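PDB 2DBS: uncharacterized protein from Thermus thermophilus, which is of unknown function, a small plasmid-encoded alpha/beta protein of an uncharacterised family. Local coordinates for residues Gly13-Tyr18 with Leu34-Leu39. Numbering follows the deposited sequence.
Sequences GVLMQY and LVLLPL
Leu15 points from helix 8-20 toward strand 33-38 and meets Leu34 and Leu36. Within Gly13-Tyr18, one methyl, Leu15 CD2, makes the close contacts. It meets Leu34 tip to tip, facing the fork of that side chain. It lies 3.3 Å from Leu34 CD1 and equally 3.3 Å from Leu34 CD2. Both separations are shorter than usual for carbon pairs, so how tight the packing really is remains doubtful. The same methyl also packs against Leu36, with Leu15 CD2 3.6 Å from Leu36 CD2. The contact is purely apolar. Leu15 holds CG anti to its own backbone N (chi1 -180°), which extends the side chain from the helix towards the strand. Leu34 has the same extended first torsion (179°) and extends toward it. The backbones stay well apart, with Leu15 CA 8.9 Å from Leu36 CA.

Further out, Leu15 also packs on Pro73 and Leu76 of strand 72-79, so its side chain touches two strands of the sheet. Leu36 rests on Leu11 of helix 8-20 and on Ala66 and Phe68 of strand 63-69. The alternation of the strand sends Val35 and Leu37 the other way, onto helix 42-53. The sheet is thus sandwiched between two helices, as in a three-layer alpha/beta/alpha arrangement. Leu15 and Leu36 are buried in the layer between helix 8-20 and the sheet, with Leu34 at its margin.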
ATOM      1  N   GLY B  13      -7.504   3.640 -15.448  1.00 44.44           N
ATOM      2  CA  GLY B  13      -7.386   4.533 -16.577  1.00 42.94           C
ATOM      3  C   GLY B  13      -6.657   5.774 -16.120  1.00 41.31           C
ATOM      4  O   GLY B  13      -5.649   6.153 -16.719  1.00 42.05           O
ATOM      5  N   VAL B  14      -7.156   6.391 -15.047  1.00 39.93           N
ATOM      6  CA  VAL B  14      -6.555   7.614 -14.508  1.00 36.78           C
ATOM      7  C   VAL B  14      -5.090   7.400 -14.173  1.00 35.71           C
ATOM      8  O   VAL B  14      -4.280   8.322 -14.290  1.00 33.82           O
ATOM      9  CB  VAL B  14      -7.282   8.092 -13.242  1.00 35.98           C
ATOM     10  CG1 VAL B  14      -6.722   9.455 -12.813  1.00 37.42           C
ATOM     11  CG2 VAL B  14      -8.775   8.162 -13.500  1.00 33.04           C
ATOM     12  N   LEU B  15      -4.758   6.176 -13.767  1.00 35.85           N
ATOM     13  CA  LEU B  15      -3.384   5.825 -13.421  1.00 35.91           C
ATOM     14  C   LEU B  15      -2.473   5.875 -14.639  1.00 36.60           C
ATOM     15  O   LEU B  15      -1.389   6.442 -14.574  1.00 35.20           O
ATOM     16  CB  LEU B  15      -3.328   4.433 -12.797  1.00 35.03           C
ATOM     17  CG  LEU B  15      -1.941   3.946 -12.387  1.00 35.77           C
ATOM     18  CD1 LEU B  15      -1.397   4.722 -11.191  1.00 36.03           C
ATOM     19  CD2 LEU B  15      -2.043   2.495 -12.035  1.00 37.36           C
HETATM   20  N   MSE B  16      -2.905   5.295 -15.753  1.00 39.43           N
HETATM   21  CA  MSE B  16      -2.065   5.314 -16.947  1.00 41.84           C
HETATM   22  C   MSE B  16      -1.868   6.708 -17.548  1.00 41.01           C
HETATM   23  O   MSE B  16      -0.821   6.977 -18.138  1.00 40.06           O
HETATM   24  CB  MSE B  16      -2.580   4.346 -18.025  1.00 46.60           C
HETATM   25  CG  MSE B  16      -1.571   4.144 -19.191  1.00 51.48           C
HETATM   26 SE   MSE B  16       0.345   3.678 -18.695  1.00 59.53          SE
HETATM   27  CE  MSE B  16       0.046   2.943 -16.911  1.00 57.18           C
ATOM     28  N   GLN B  17      -2.853   7.589 -17.405  1.00 39.93           N
ATOM     29  CA  GLN B  17      -2.702   8.953 -17.914  1.00 40.48           C
ATOM     30  C   GLN B  17      -1.492   9.580 -17.227  1.00 39.32           C
ATOM     31  O   GLN B  17      -0.708  10.296 -17.853  1.00 39.47           O
ATOM     32  CB  GLN B  17      -3.968   9.768 -17.644  1.00 41.56           C
ATOM     33  CG  GLN B  17      -5.171   9.195 -18.381  1.00 44.69           C
ATOM     34  CD  GLN B  17      -6.405  10.050 -18.256  1.00 46.60           C
ATOM     35  OE1 GLN B  17      -6.349  11.253 -18.503  1.00 49.85           O
ATOM     36  NE2 GLN B  17      -7.535   9.437 -17.887  1.00 45.33           N
ATOM     37  N   TYR B  18      -1.344   9.279 -15.937  1.00 38.55           N
ATOM     38  CA  TYR B  18      -0.226   9.762 -15.130  1.00 37.45           C
ATOM     39  C   TYR B  18       1.062   9.046 -15.513  1.00 38.89           C
ATOM     40  O   TYR B  18       2.091   9.672 -15.723  1.00 39.06           O
ATOM     41  CB  TYR B  18      -0.512   9.521 -13.652  1.00 36.45           C
ATOM     42  CG  TYR B  18      -1.232  10.649 -12.948  1.00 34.00           C
ATOM     43  CD1 TYR B  18      -0.521  11.711 -12.388  1.00 32.36           C
ATOM     44  CD2 TYR B  18      -2.623  10.647 -12.819  1.00 31.39           C
ATOM     45  CE1 TYR B  18      -1.187  12.743 -11.705  1.00 30.75           C
ATOM     46  CE2 TYR B  18      -3.287  11.674 -12.144  1.00 29.37           C
ATOM     47  CZ  TYR B  18      -2.562  12.715 -11.591  1.00 27.83           C
ATOM     48  OH  TYR B  18      -3.203  13.731 -10.927  1.00 28.37           O
ATOM     49  N   LEU B  34      -0.574  -4.807 -11.017  1.00 38.12           N
ATOM     50  CA  LEU B  34      -1.007  -3.575 -10.411  1.00 38.63           C
ATOM     51  C   LEU B  34      -2.123  -3.720  -9.386  1.00 39.01           C
ATOM     52  O   LEU B  34      -3.209  -4.189  -9.702  1.00 39.81           O
ATOM     53  CB  LEU B  34      -1.466  -2.626 -11.500  1.00 38.55           C
ATOM     54  CG  LEU B  34      -1.972  -1.286 -10.997  1.00 39.16           C
ATOM     55  CD1 LEU B  34      -0.782  -0.358 -10.825  1.00 38.98           C
ATOM     56  CD2 LEU B  34      -2.984  -0.718 -11.987  1.00 38.58           C
ATOM     57  N   VAL B  35      -1.863  -3.298  -8.156  1.00 38.38           N
ATOM     58  CA  VAL B  35      -2.876  -3.357  -7.123  1.00 37.07           C
ATOM     59  C   VAL B  35      -3.278  -1.917  -6.832  1.00 36.57           C
ATOM     60  O   VAL B  35      -2.500  -1.152  -6.263  1.00 35.85           O
ATOM     61  CB  VAL B  35      -2.334  -4.015  -5.836  1.00 37.47           C
ATOM     62  CG1 VAL B  35      -3.474  -4.320  -4.906  1.00 36.07           C
ATOM     63  CG2 VAL B  35      -1.561  -5.286  -6.180  1.00 36.91           C
ATOM     64  N   LEU B  36      -4.488  -1.554  -7.257  1.00 35.71           N
ATOM     65  CA  LEU B  36      -5.027  -0.212  -7.062  1.00 35.42           C
ATOM     66  C   LEU B  36      -5.762  -0.108  -5.740  1.00 35.01           C
ATOM     67  O   LEU B  36      -6.788  -0.728  -5.570  1.00 35.78           O
ATOM     68  CB  LEU B  36      -6.022   0.135  -8.171  1.00 35.35           C
ATOM     69  CG  LEU B  36      -5.668   0.879  -9.457  1.00 35.70           C
ATOM     70  CD1 LEU B  36      -6.665   2.024  -9.624  1.00 33.91           C
ATOM     71  CD2 LEU B  36      -4.250   1.409  -9.416  1.00 34.51           C
ATOM     72  N   LEU B  37      -5.267   0.694  -4.806  1.00 36.11           N
ATOM     73  CA  LEU B  37      -5.953   0.824  -3.524  1.00 35.60           C
ATOM     74  C   LEU B  37      -6.510   2.206  -3.207  1.00 36.45           C
ATOM     75  O   LEU B  37      -5.796   3.083  -2.719  1.00 35.41           O
ATOM     76  CB  LEU B  37      -5.047   0.395  -2.369  1.00 33.40           C
ATOM     77  CG  LEU B  37      -4.585  -1.050  -2.354  1.00 33.17           C
ATOM     78  CD1 LEU B  37      -3.812  -1.287  -1.082  1.00 33.94           C
ATOM     79  CD2 LEU B  37      -5.757  -1.991  -2.453  1.00 32.66           C
ATOM     80  N   PRO B  38      -7.800   2.423  -3.490  1.00 37.65           N
ATOM     81  CA  PRO B  38      -8.403   3.730  -3.193  1.00 39.25           C
ATOM     82  C   PRO B  38      -8.518   3.862  -1.662  1.00 40.96           C
ATOM     83  O   PRO B  38      -9.481   3.344  -1.063  1.00 42.74           O
ATOM     84  CB  PRO B  38      -9.777   3.628  -3.855  1.00 38.91           C
ATOM     85  CG  PRO B  38      -9.550   2.651  -4.964  1.00 36.41           C
ATOM     86  CD  PRO B  38      -8.694   1.607  -4.326  1.00 36.77           C
ATOM     87  N   LEU B  39      -7.545   4.531  -1.027  1.00 40.73           N
ATOM     88  CA  LEU B  39      -7.556   4.690   0.433  1.00 38.84           C
ATOM     89  C   LEU B  39      -8.797   5.338   1.028  1.00 39.43           C
ATOM     90  O   LEU B  39      -9.039   5.192   2.218  1.00 40.92           O
ATOM     91  CB  LEU B  39      -6.325   5.449   0.907  1.00 35.99           C
ATOM     92  CG  LEU B  39      -5.005   4.695   0.748  1.00 35.01           C
ATOM     93  CD1 LEU B  39      -3.927   5.458   1.490  1.00 33.90           C
ATOM     94  CD2 LEU B  39      -5.125   3.260   1.287  1.00 34.21           C
TER